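Local coordinates for protein multicopper oxidase (Arthrobacter sp. FB24, PDB 3GDC) that probably oxidises phenolic substrates at the expense of dioxygen, as laccases do, passing electrons from a mononuclear copper to a copper cluster between subunits, at residues A[56-60]-A[86-90]; A[97-101]-A[117-121]; A[196-201]-A[283-288]; A[222-226]-A[258-262]. The contacts are given in a common frame with arbitrary orientation. Residues are numbered along the deposited sequence.

Interaction 1. Residues A[56-60]-A[86-90]. With CU (copper (II) ion), chain D.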
loop_
_atom_site.group_PDB
_atom_site.type_symbol
_atom_site.label_atom_id
_atom_site.label_comp_id
_atom_site.label_asym_id
_atom_site.label_seq_id
_atom_site.Cartn_x
_atom_site.Cartn_y
_atom_site.Cartn_z
ATOM N N GLY A 56 25.459 13.576 -7.642
ATOM C CA GLY A 56 24.572 12.658 -8.336
ATOM C C GLY A 56 25.254 11.784 -9.374
ATOM O O GLY A 56 26.339 12.096 -9.870
ATOM N N TRP A 57 24.613 10.650 -9.638
ATOM C CA TRP A 57 24.893 9.820 -10.790
ATOM C C TRP A 57 23.638 9.953 -11.642
ATOM O O TRP A 57 22.541 9.583 -11.200
ATOM C CB TRP A 57 25.066 8.365 -10.370
ATOM C CG TRP A 57 26.291 8.073 -9.554
ATOM C CD1 TRP A 57 27.420 8.840 -9.442
ATOM C CD2 TRP A 57 26.518 6.909 -8.754
ATOM N NE1 TRP A 57 28.332 8.226 -8.607
ATOM C CE2 TRP A 57 27.803 7.041 -8.173
ATOM C CE3 TRP A 57 25.752 5.773 -8.457
ATOM C CZ2 TRP A 57 28.341 6.072 -7.312
ATOM C CZ3 TRP A 57 26.289 4.808 -7.610
ATOM C CH2 TRP A 57 27.567 4.968 -7.040
ATOM N N SER A 58 23.783 10.490 -12.842
ATOM C CA SER A 58 22.616 10.850 -13.634
ATOM C C SER A 58 22.714 10.365 -15.068
ATOM O O SER A 58 23.800 10.305 -15.640
ATOM C CB SER A 58 22.423 12.368 -13.641
ATOM O OG SER A 58 23.494 13.008 -14.303
ATOM N N TYR A 59 21.564 10.042 -15.642
ATOM C CA TYR A 59 21.463 9.799 -17.071
ATOM C C TYR A 59 21.258 11.132 -17.789
ATOM O O TYR A 59 20.264 11.832 -17.532
ATOM C CB TYR A 59 20.282 8.881 -17.367
ATOM C CG TYR A 59 20.360 7.482 -16.809
ATOM C CD1 TYR A 59 21.366 6.589 -17.211
ATOM C CD2 TYR A 59 19.381 7.018 -15.926
ATOM C CE1 TYR A 59 21.416 5.292 -16.712
ATOM C CE2 TYR A 59 19.415 5.700 -15.433
ATOM C CZ TYR A 59 20.442 4.849 -15.830
ATOM O OH TYR A 59 20.475 3.553 -15.351
ATOM N N ASN A 60 22.191 11.476 -18.682
ATOM C CA ASN A 60 22.139 12.718 -19.472
ATOM C C ASN A 60 22.116 13.995 -18.625
ATOM O O ASN A 60 21.550 15.020 -19.038
ATOM C CB ASN A 60 20.955 12.703 -20.458
ATOM C CG ASN A 60 21.183 11.773 -21.643
ATOM O OD1 ASN A 60 22.229 11.131 -21.756
ATOM N ND2 ASN A 60 20.197 11.692 -22.527
ATOM N N HIS A 86 32.030 4.719 -11.990
ATOM C CA HIS A 86 31.619 3.414 -11.467
ATOM C C HIS A 86 30.897 2.628 -12.555
ATOM O O HIS A 86 30.333 3.227 -13.483
ATOM C CB HIS A 86 30.688 3.594 -10.257
ATOM C CG HIS A 86 31.252 4.478 -9.185
ATOM N ND1 HIS A 86 31.184 5.856 -9.240
ATOM C CD2 HIS A 86 31.902 4.181 -8.036
ATOM C CE1 HIS A 86 31.761 6.366 -8.168
ATOM N NE2 HIS A 86 32.207 5.371 -7.422
ATOM N N PRO A 87 30.890 1.281 -12.450
ATOM C CA PRO A 87 30.092 0.514 -13.411
ATOM C C PRO A 87 28.609 0.804 -13.207
ATOM O O PRO A 87 28.180 1.065 -12.079
ATOM C CB PRO A 87 30.387 -0.945 -13.029
ATOM C CG PRO A 87 30.779 -0.879 -11.582
ATOM C CD PRO A 87 31.575 0.398 -11.485
ATOM N N HIS A 88 27.846 0.770 -14.291
ATOM C CA HIS A 88 26.412 1.043 -14.245
ATOM C C HIS A 88 25.703 0.174 -15.279
ATOM O O HIS A 88 26.342 -0.435 -16.160
ATOM C CB HIS A 88 26.120 2.531 -14.555
ATOM C CG HIS A 88 26.668 3.498 -13.548
ATOM N ND1 HIS A 88 26.258 3.516 -12.231
ATOM C CD2 HIS A 88 27.586 4.490 -13.670
ATOM C CE1 HIS A 88 26.920 4.460 -11.580
ATOM N NE2 HIS A 88 27.722 5.073 -12.434
ATOM N N THR A 89 24.378 0.117 -15.184
ATOM C CA THR A 89 23.565 -0.529 -16.204
ATOM C C THR A 89 22.304 0.318 -16.442
ATOM O O THR A 89 22.098 1.363 -15.788
ATOM C CB THR A 89 23.122 -1.970 -15.785
ATOM O OG1 THR A 89 22.134 -1.887 -14.760
ATOM C CG2 THR A 89 24.292 -2.825 -15.293
ATOM N N ILE A 90 21.468 -0.122 -17.373
ATOM C CA ILE A 90 20.079 0.320 -17.399
ATOM C C ILE A 90 19.197 -0.910 -17.373
ATOM O O ILE A 90 19.252 -1.765 -18.279
ATOM C CB ILE A 90 19.686 1.174 -18.634
ATOM C CG1 ILE A 90 20.683 2.311 -18.895
ATOM C CG2 ILE A 90 18.245 1.708 -18.465
ATOM C CD1 ILE A 90 20.371 3.138 -20.164
HETATM CU CU CU D . 24.802 2.343 -11.366
#
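The indole of W57 lies against two histidines of the facing loop. The edge of H88 meets one indole face in a T-shaped (edge-to-face) pair: H88 CE1 comes 3.6 Å from W57 CE3, and the H88 ring and the six-membered ring of W57 have centroids 5.1 Å apart and planes at 65°. H86 meets the same six-membered ring obliquely at 44°, with W57 CZ2 lying over the imidazole face, 3.4 Å from H86 ND1. The two backbones stay well apart, W57 and H86 at 9.3 Å and Y59 and I90 at 9.6 Å between CA atoms, so the gap between strand 52-59 and residues 86-90 is spanned by side chains, with the T89 carbonyl as the one main-chain partner. That loop supplies a ligand of the mononuclear copper: H88 ND1 binds the ion at 2.1 Å, and C133 and H141 provide the other protein ligands. The Cys-His-His set on a cupredoxin framework is the hallmark of a type 1 site, and W57, which also meets the H141 ring and makes a cation-pi contact with K144, packs beside two of its ligands. Further along, Y59 OH donates a hydrogen bond to T89 O (2.8 Å), while Y59 CE1 packs on I90 CG1 at 3.8 Å. The CA-to-CB bond of T89 points away from the strand, and T89 OG1 is hydrogen-bonded to G102 and to the backbone nitrogen of H134.

Interaction 2. Residues A[97-101]-A[117-121]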
loop_
_atom_site.group_PDB
_atom_site.type_symbol
_atom_site.label_atom_id
_atom_site.label_comp_id
_atom_site.label_asym_id
_atom_site.label_seq_id
_atom_site.Cartn_x
_atom_site.Cartn_y
_atom_site.Cartn_z
ATOM N N ARG A 97 14.222 -9.532 -23.474
ATOM C CA ARG A 97 15.009 -10.740 -23.292
ATOM C C ARG A 97 15.956 -10.600 -22.103
ATOM O O ARG A 97 16.307 -9.485 -21.703
ATOM C CB ARG A 97 15.785 -11.044 -24.581
ATOM C CG ARG A 97 14.854 -11.386 -25.732
ATOM C CD ARG A 97 15.600 -11.537 -27.049
ATOM N NE ARG A 97 15.942 -10.238 -27.623
ATOM C CZ ARG A 97 17.170 -9.733 -27.668
ATOM N NH1 ARG A 97 18.194 -10.425 -27.188
ATOM N NH2 ARG A 97 17.369 -8.540 -28.214
ATOM N N ALA A 98 16.389 -11.731 -21.551
ATOM C CA ALA A 98 17.261 -11.745 -20.370
ATOM C C ALA A 98 18.605 -11.020 -20.549
ATOM O O ALA A 98 19.088 -10.353 -19.630
ATOM C CB ALA A 98 17.473 -13.195 -19.878
ATOM N N THR A 99 19.203 -11.141 -21.737
ATOM C CA THR A 99 20.453 -10.450 -22.054
ATOM C C THR A 99 20.286 -8.936 -22.212
ATOM O O THR A 99 21.276 -8.206 -22.328
ATOM C CB THR A 99 21.049 -10.975 -23.377
ATOM O OG1 THR A 99 20.020 -10.970 -24.368
ATOM C CG2 THR A 99 21.608 -12.390 -23.202
ATOM N N MET A 100 19.037 -8.477 -22.245
ATOM C CA MET A 100 18.732 -7.047 -22.389
ATOM C C MET A 100 18.180 -6.427 -21.106
ATOM O O MET A 100 17.636 -5.318 -21.125
ATOM C CB MET A 100 17.763 -6.827 -23.555
ATOM C CG MET A 100 18.385 -7.132 -24.926
ATOM S SD MET A 100 19.749 -6.025 -25.260
ATOM C CE MET A 100 20.407 -6.718 -26.784
ATOM N N ASP A 101 18.371 -7.133 -19.999
ATOM C CA ASP A 101 17.705 -6.807 -18.739
ATOM C C ASP A 101 18.532 -5.865 -17.855
ATOM O O ASP A 101 18.034 -5.347 -16.847
ATOM C CB ASP A 101 17.398 -8.133 -18.017
ATOM C CG ASP A 101 16.660 -7.954 -16.717
ATOM O OD1 ASP A 101 15.551 -7.384 -16.717
ATOM O OD2 ASP A 101 17.195 -8.421 -15.692
ATOM N N PHE A 117 26.832 0.031 -24.528
ATOM C CA PHE A 117 25.984 -1.107 -24.837
ATOM C C PHE A 117 24.659 -0.603 -25.364
ATOM O O PHE A 117 24.112 0.370 -24.847
ATOM C CB PHE A 117 25.747 -1.975 -23.593
ATOM C CG PHE A 117 24.966 -3.228 -23.864
ATOM C CD1 PHE A 117 25.600 -4.358 -24.378
ATOM C CD2 PHE A 117 23.599 -3.283 -23.616
ATOM C CE1 PHE A 117 24.886 -5.524 -24.636
ATOM C CE2 PHE A 117 22.867 -4.451 -23.872
ATOM C CZ PHE A 117 23.511 -5.576 -24.382
ATOM N N THR A 118 24.156 -1.261 -26.399
ATOM C CA THR A 118 22.832 -0.949 -26.925
ATOM C C THR A 118 21.776 -1.935 -26.415
ATOM O O THR A 118 21.795 -3.124 -26.754
ATOM C CB THR A 118 22.828 -0.881 -28.468
ATOM O OG1 THR A 118 23.786 0.089 -28.901
ATOM C CG2 THR A 118 21.441 -0.493 -28.995
ATOM N N TYR A 119 20.853 -1.424 -25.601
ATOM C CA TYR A 119 19.677 -2.177 -25.175
ATOM C C TYR A 119 18.663 -2.143 -26.299
ATOM O O TYR A 119 18.386 -1.079 -26.847
ATOM C CB TYR A 119 19.070 -1.594 -23.887
ATOM C CG TYR A 119 20.016 -1.665 -22.717
ATOM C CD1 TYR A 119 20.115 -2.829 -21.949
ATOM C CD2 TYR A 119 20.816 -0.571 -22.377
ATOM C CE1 TYR A 119 21.002 -2.904 -20.877
ATOM C CE2 TYR A 119 21.696 -0.628 -21.309
ATOM C CZ TYR A 119 21.778 -1.799 -20.561
ATOM O OH TYR A 119 22.651 -1.871 -19.504
ATOM N N GLU A 120 18.126 -3.313 -26.637
ATOM C CA GLU A 120 17.137 -3.466 -27.701
ATOM C C GLU A 120 15.963 -4.311 -27.227
ATOM O O GLU A 120 16.156 -5.372 -26.638
ATOM C CB GLU A 120 17.775 -4.134 -28.929
ATOM C CG GLU A 120 19.092 -3.502 -29.378
ATOM C CD GLU A 120 19.651 -4.124 -30.650
ATOM O OE1 GLU A 120 18.925 -4.901 -31.319
ATOM O OE2 GLU A 120 20.821 -3.819 -30.989
ATOM N N PHE A 121 14.753 -3.822 -27.482
ATOM C CA PHE A 121 13.517 -4.531 -27.180
ATOM C C PHE A 121 12.355 -3.829 -27.869
ATOM O O PHE A 121 12.509 -2.741 -28.424
ATOM C CB PHE A 121 13.269 -4.638 -25.657
ATOM C CG PHE A 121 13.604 -3.383 -24.894
ATOM C CD1 PHE A 121 12.747 -2.285 -24.911
ATOM C CD2 PHE A 121 14.775 -3.303 -24.163
ATOM C CE1 PHE A 121 13.062 -1.123 -24.200
ATOM C CE2 PHE A 121 15.101 -2.138 -23.462
ATOM C CZ PHE A 121 14.237 -1.053 -23.489
HETATM O O HOH W 1 14.734 -7.751 -25.737
#
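Residues 97-101 curl through a short 3-10 turn, closed by M100 N to R97 O (3.0 Å) and a weak D101 N to A98 O bond (3.3 Å), beside the extended strand segment 117-121. The two backbones come nearest at M100 and Y119, whose CA atoms are 5.7 Å apart, and a water joins R97 N to E120 O at 2.9 Å from each. M100 fills the gap between turn and strand. Its SD accepts a weak hydrogen bond from E120 N (3.4 Å) and lies at the edge of the F117 ring, 3.8 Å from F117 CE2, while M100 CG touches E120 O at 3.3 Å. On the other side of the residue, M100 O packs on Y119 CD1 at 3.6 Å. At the end of the turn the CA-to-CB bond of D101 points away from the strand, and D101 OD2 hydrogen-bonds H224 of the second subunit, a copper ligand. The Met-aromatic contact lies where a loop bordering the intersubunit copper site packs on a strand of the cupredoxin-type domain.

Interaction 3. Residues A[196-201]-A[283-288]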
loop_
_atom_site.group_PDB
_atom_site.type_symbol
_atom_site.label_atom_id
_atom_site.label_comp_id
_atom_site.label_asym_id
_atom_site.label_seq_id
_atom_site.Cartn_x
_atom_site.Cartn_y
_atom_site.Cartn_z
ATOM N N PRO A 196 4.253 27.030 -9.697
ATOM C CA PRO A 196 3.129 26.095 -9.742
ATOM C C PRO A 196 2.899 25.494 -11.130
ATOM O O PRO A 196 3.219 26.119 -12.154
ATOM C CB PRO A 196 1.932 26.967 -9.339
ATOM C CG PRO A 196 2.516 28.044 -8.508
ATOM C CD PRO A 196 3.838 28.351 -9.187
ATOM N N VAL A 197 2.348 24.283 -11.153
ATOM C CA VAL A 197 1.999 23.616 -12.409
ATOM C C VAL A 197 0.794 24.307 -13.049
ATOM O O VAL A 197 -0.306 24.272 -12.502
ATOM C CB VAL A 197 1.664 22.131 -12.169
ATOM C CG1 VAL A 197 1.385 21.424 -13.495
ATOM C CG2 VAL A 197 2.799 21.440 -11.430
ATOM N N LYS A 198 0.997 24.927 -14.213
ATOM C CA LYS A 198 -0.087 25.663 -14.876
ATOM C C LYS A 198 -0.982 24.753 -15.715
ATOM O O LYS A 198 -0.512 24.091 -16.653
ATOM C CB LYS A 198 0.472 26.820 -15.717
ATOM C CG LYS A 198 1.208 27.872 -14.900
ATOM C CD LYS A 198 1.666 29.055 -15.783
ATOM C CE LYS A 198 2.274 30.159 -14.928
ATOM N NZ LYS A 198 2.613 31.392 -15.724
ATOM N N VAL A 199 -2.269 24.720 -15.372
ATOM C CA VAL A 199 -3.274 23.936 -16.107
ATOM C C VAL A 199 -4.520 24.797 -16.379
ATOM O O VAL A 199 -4.690 25.852 -15.773
ATOM C CB VAL A 199 -3.691 22.646 -15.345
ATOM C CG1 VAL A 199 -2.495 21.680 -15.157
ATOM C CG2 VAL A 199 -4.354 22.995 -14.002
ATOM N N LYS A 200 -5.384 24.342 -17.279
ATOM C CA LYS A 200 -6.587 25.096 -17.632
ATOM C C LYS A 200 -7.844 24.469 -17.035
ATOM O O LYS A 200 -8.011 23.257 -17.074
ATOM C CB LYS A 200 -6.720 25.193 -19.156
ATOM C CG LYS A 200 -5.652 26.045 -19.813
ATOM C CD LYS A 200 -5.632 25.848 -21.320
ATOM C CE LYS A 200 -4.263 26.208 -21.885
ATOM N NZ LYS A 200 -4.194 26.011 -23.353
ATOM N N GLN A 201 -8.731 25.307 -16.494
ATOM C CA GLN A 201 -10.017 24.849 -15.964
ATOM C C GLN A 201 -10.743 23.960 -16.975
ATOM O O GLN A 201 -10.808 24.288 -18.172
ATOM C CB GLN A 201 -10.886 26.066 -15.601
ATOM C CG GLN A 201 -12.134 25.768 -14.797
ATOM C CD GLN A 201 -12.981 27.016 -14.556
ATOM O OE1 GLN A 201 -12.686 28.098 -15.085
ATOM N NE2 GLN A 201 -14.041 26.868 -13.772
ATOM N N PHE A 283 2.030 23.372 -5.913
ATOM C CA PHE A 283 0.691 23.818 -6.277
ATOM C C PHE A 283 0.415 23.570 -7.746
ATOM O O PHE A 283 1.329 23.670 -8.578
ATOM C CB PHE A 283 0.550 25.328 -6.084
ATOM C CG PHE A 283 0.617 25.775 -4.662
ATOM C CD1 PHE A 283 -0.472 25.595 -3.811
ATOM C CD2 PHE A 283 1.758 26.408 -4.181
ATOM C CE1 PHE A 283 -0.416 26.027 -2.480
ATOM C CE2 PHE A 283 1.822 26.846 -2.859
ATOM C CZ PHE A 283 0.737 26.650 -2.010
ATOM N N PHE A 284 -0.849 23.288 -8.049
ATOM C CA PHE A 284 -1.399 23.537 -9.386
ATOM C C PHE A 284 -1.974 24.945 -9.393
ATOM O O PHE A 284 -2.597 25.376 -8.416
ATOM C CB PHE A 284 -2.519 22.563 -9.726
ATOM C CG PHE A 284 -2.041 21.196 -10.093
ATOM C CD1 PHE A 284 -1.800 20.861 -11.422
ATOM C CD2 PHE A 284 -1.831 20.236 -9.102
ATOM C CE1 PHE A 284 -1.348 19.579 -11.749
ATOM C CE2 PHE A 284 -1.385 18.952 -9.430
ATOM C CZ PHE A 284 -1.150 18.630 -10.756
ATOM N N GLU A 285 -1.739 25.661 -10.484
ATOM C CA GLU A 285 -2.372 26.959 -10.717
ATOM C C GLU A 285 -3.343 26.803 -11.886
ATOM O O GLU A 285 -2.927 26.609 -13.032
ATOM C CB GLU A 285 -1.314 28.024 -11.009
ATOM C CG GLU A 285 -1.894 29.426 -11.248
ATOM C CD GLU A 285 -2.412 30.066 -9.980
ATOM O OE1 GLU A 285 -1.581 30.433 -9.118
ATOM O OE2 GLU A 285 -3.652 30.211 -9.843
ATOM N N VAL A 286 -4.636 26.854 -11.583
ATOM C CA VAL A 286 -5.680 26.584 -12.565
ATOM C C VAL A 286 -6.196 27.916 -13.097
ATOM O O VAL A 286 -6.701 28.739 -12.332
ATOM C CB VAL A 286 -6.856 25.778 -11.961
ATOM C CG1 VAL A 286 -7.869 25.386 -13.045
ATOM C CG2 VAL A 286 -6.357 24.536 -11.228
ATOM N N SER A 287 -6.045 28.126 -14.399
ATOM C CA SER A 287 -6.506 29.354 -15.039
ATOM C C SER A 287 -7.937 29.174 -15.522
ATOM O O SER A 287 -8.318 28.085 -15.949
ATOM C CB SER A 287 -5.583 29.731 -16.199
ATOM O OG SER A 287 -5.588 28.723 -17.194
ATOM N N ALA A 288 -8.725 30.251 -15.460
ATOM C CA ALA A 288 -10.154 30.221 -15.797
ATOM C C ALA A 288 -10.492 29.649 -17.182
ATOM O O ALA A 288 -9.869 29.999 -18.190
ATOM C CB ALA A 288 -10.759 31.617 -15.641
HETATM O O HOH W 2 -3.139 27.833 -17.731
#
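Two parallel strands, 197-200 and 283-287, pair at one edge of a cupredoxin-type beta sandwich. Five backbone hydrogen bonds join them in regular alternation, from V197 N to F283 O (2.8 Å) through to Q201 N to S287 O (2.9 Å). On the face carrying V197, V199, F284 and V286, one flank of the F284 ring fills the notch between the two valines: F284 CE1 is 3.7 Å from V197 CG1 and F284 CD1 is 3.9 Å from V199 CG1. The other methyl of V199, CG2, meets V286 CG2 at 3.8 Å. This apolar face packs on M165 and M167 of strand 163-172. At the start of the pairing, the P196 ring sits in the hollow between F283 and E285, its CB 3.9 Å from F283 CB and 3.8 Å from E285 CB. K198, K200, E285 and S287 occupy the opposite, more polar face, where a water lies 2.7 Å from S287 OG and gives a weak hydrogen bond to V199 O at 3.2 Å.

Interaction 4. Residues A[222-226]-A[258-262]. With CU (copper (II) ion), chain G.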
loop_
_atom_site.group_PDB
_atom_site.type_symbol
_atom_site.label_atom_id
_atom_site.label_comp_id
_atom_site.label_asym_id
_atom_site.label_seq_id
_atom_site.Cartn_x
_atom_site.Cartn_y
_atom_site.Cartn_z
ATOM N N HIS A 222 -1.395 13.352 -3.044
ATOM C CA HIS A 222 -2.718 13.905 -2.772
ATOM C C HIS A 222 -2.851 15.257 -3.440
ATOM O O HIS A 222 -1.909 16.036 -3.426
ATOM C CB HIS A 222 -2.939 14.057 -1.255
ATOM C CG HIS A 222 -4.183 14.817 -0.901
ATOM N ND1 HIS A 222 -5.442 14.400 -1.276
ATOM C CD2 HIS A 222 -4.361 15.971 -0.215
ATOM C CE1 HIS A 222 -6.343 15.261 -0.839
ATOM N NE2 HIS A 222 -5.713 16.223 -0.189
ATOM N N ILE A 223 -4.022 15.529 -4.013
ATOM C CA ILE A 223 -4.324 16.830 -4.602
ATOM C C ILE A 223 -5.499 17.487 -3.855
ATOM O O ILE A 223 -6.542 16.862 -3.661
ATOM C CB ILE A 223 -4.630 16.706 -6.121
ATOM C CG1 ILE A 223 -5.072 18.038 -6.716
ATOM C CG2 ILE A 223 -5.691 15.626 -6.391
ATOM C CD1 ILE A 223 -3.972 19.004 -6.900
ATOM N N HIS A 224 -5.317 18.739 -3.443
ATOM C CA HIS A 224 -6.376 19.498 -2.768
ATOM C C HIS A 224 -7.525 19.834 -3.697
ATOM O O HIS A 224 -7.307 20.244 -4.843
ATOM C CB HIS A 224 -5.824 20.820 -2.237
ATOM C CG HIS A 224 -4.990 20.688 -1.003
ATOM N ND1 HIS A 224 -4.905 21.694 -0.061
ATOM C CD2 HIS A 224 -4.205 19.680 -0.548
ATOM C CE1 HIS A 224 -4.098 21.317 0.912
ATOM N NE2 HIS A 224 -3.660 20.099 0.641
ATOM N N GLY A 225 -8.742 19.687 -3.179
ATOM C CA GLY A 225 -9.968 20.128 -3.851
ATOM C C GLY A 225 -10.366 19.384 -5.111
ATOM O O GLY A 225 -11.270 19.815 -5.834
ATOM N N ASN A 226 -9.708 18.257 -5.375
ATOM C CA ASN A 226 -9.857 17.576 -6.652
ATOM C C ASN A 226 -9.821 16.062 -6.497
ATOM O O ASN A 226 -9.316 15.546 -5.499
ATOM C CB ASN A 226 -8.768 18.056 -7.615
ATOM C CG ASN A 226 -9.041 19.456 -8.137
ATOM O OD1 ASN A 226 -9.750 19.630 -9.123
ATOM N ND2 ASN A 226 -8.495 20.460 -7.462
ATOM N N LEU A 258 -7.595 13.849 -14.494
ATOM C CA LEU A 258 -8.597 14.737 -13.921
ATOM C C LEU A 258 -8.884 15.987 -14.745
ATOM O O LEU A 258 -8.133 16.337 -15.647
ATOM C CB LEU A 258 -8.215 15.116 -12.486
ATOM C CG LEU A 258 -7.044 16.062 -12.234
ATOM C CD1 LEU A 258 -7.125 16.493 -10.779
ATOM C CD2 LEU A 258 -5.711 15.392 -12.502
ATOM N N ARG A 259 -9.997 16.647 -14.418
ATOM C CA ARG A 259 -10.321 17.972 -14.938
ATOM C C ARG A 259 -10.565 18.861 -13.721
ATOM O O ARG A 259 -11.385 18.518 -12.871
ATOM C CB ARG A 259 -11.585 17.930 -15.803
ATOM C CG ARG A 259 -11.533 16.940 -16.943
ATOM C CD ARG A 259 -12.872 16.869 -17.677
ATOM N NE ARG A 259 -12.810 15.975 -18.840
ATOM C CZ ARG A 259 -12.489 16.359 -20.076
ATOM N NH1 ARG A 259 -12.199 17.630 -20.341
ATOM N NH2 ARG A 259 -12.465 15.463 -21.060
ATOM N N PHE A 260 -9.852 19.981 -13.634
ATOM C CA PHE A 260 -9.994 20.903 -12.501
ATOM C C PHE A 260 -11.227 21.787 -12.715
ATOM O O PHE A 260 -11.258 22.568 -13.665
ATOM C CB PHE A 260 -8.760 21.786 -12.376
ATOM C CG PHE A 260 -7.527 21.065 -11.906
ATOM C CD1 PHE A 260 -7.156 21.103 -10.563
ATOM C CD2 PHE A 260 -6.713 20.379 -12.808
ATOM C CE1 PHE A 260 -6.002 20.450 -10.117
ATOM C CE2 PHE A 260 -5.553 19.727 -12.369
ATOM C CZ PHE A 260 -5.198 19.763 -11.029
ATOM N N PRO A 261 -12.249 21.650 -11.845
ATOM C CA PRO A 261 -13.511 22.376 -12.062
ATOM C C PRO A 261 -13.457 23.867 -11.719
ATOM O O PRO A 261 -14.311 24.619 -12.197
ATOM C CB PRO A 261 -14.490 21.658 -11.127
ATOM C CG PRO A 261 -13.632 21.157 -10.017
ATOM C CD PRO A 261 -12.313 20.787 -10.652
ATOM N N TYR A 262 -12.473 24.287 -10.921
ATOM C CA TYR A 262 -12.413 25.662 -10.414
ATOM C C TYR A 262 -11.031 26.292 -10.583
ATOM O O TYR A 262 -10.024 25.616 -10.401
ATOM C CB TYR A 262 -12.827 25.707 -8.930
ATOM C CG TYR A 262 -14.253 25.283 -8.683
ATOM C CD1 TYR A 262 -15.316 26.031 -9.197
ATOM C CD2 TYR A 262 -14.552 24.134 -7.939
ATOM C CE1 TYR A 262 -16.629 25.656 -8.990
ATOM C CE2 TYR A 262 -15.878 23.748 -7.717
ATOM C CZ TYR A 262 -16.913 24.518 -8.256
ATOM O OH TYR A 262 -18.236 24.171 -8.066
HETATM CU CU CU G . -2.446 19.269 1.914
HETATM O O HOH W 3 -10.314 23.033 -9.387
#
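This is a buried packing contact between the turn that ends strand 218-223 and the loop linking strands 253-258 and 264-269 in the C-terminal cupredoxin-type domain. No direct hydrogen bond crosses it; van der Waals packing around the N226 side chain joins the two, with a water between N226 OD1 and Y262 N bonded weakly on the N226 side. A type II beta turn runs from I223 to N226, with G225 at positive phi (68°), and brings N226 round to face the loop. There N226 CB rests on L258 CD1 (3.9 Å), while N226 OD1 approaches F260 CD1 at 3.3 Å and P261 CD at 3.2 Å. The amide is held from its own side by N226 ND2 donating to H224 O (2.9 Å), a side-chain to main-chain bond within the turn. I223 CD1 meets the edge of the F260 ring, 4.1 Å from F260 CE1. The other side of the turn serves copper: H224 NE2 binds one ion at 1.9 Å together with H269 of its own chain and H134 of the third subunit, and H222 binds a second ion with H91 of that subunit. Such histidines from two chains are consistent with the trinuclear cluster of two-domain multicopper oxidases. I223 packs further on F268 of strand 264-269 and F284 of strand 281-287, L258 on F228 of strand 228-232, and F260 on V286, so the contact is wedged between the two sheets of its domain.

Overall arrangement
Interactions 1 and 2 share the N-terminal domain and its large sheet, with centres about 16 Å apart; a probable hydrogen bond from I90 N to Y119 OH joins them. Interactions 3 and 4 lie across the chain's centre, 34 to 40 Å from the first pair between centres, with interaction 4 nested in the loop that interaction 3 closes; Q201 NE2 and P261 O, and F284 and I223, link them. Interactions 1 and 4 are buried and carry copper-binding histidines, yet the first combines aromatic rings with a tyrosine hydrogen bond, the other packs an asparagine and an isoleucine against a loop without a direct hydrogen bond. Interaction 2 is a surface contact using sulfur and water, whereas interaction 3, partly buried, is held by regular backbone pairing.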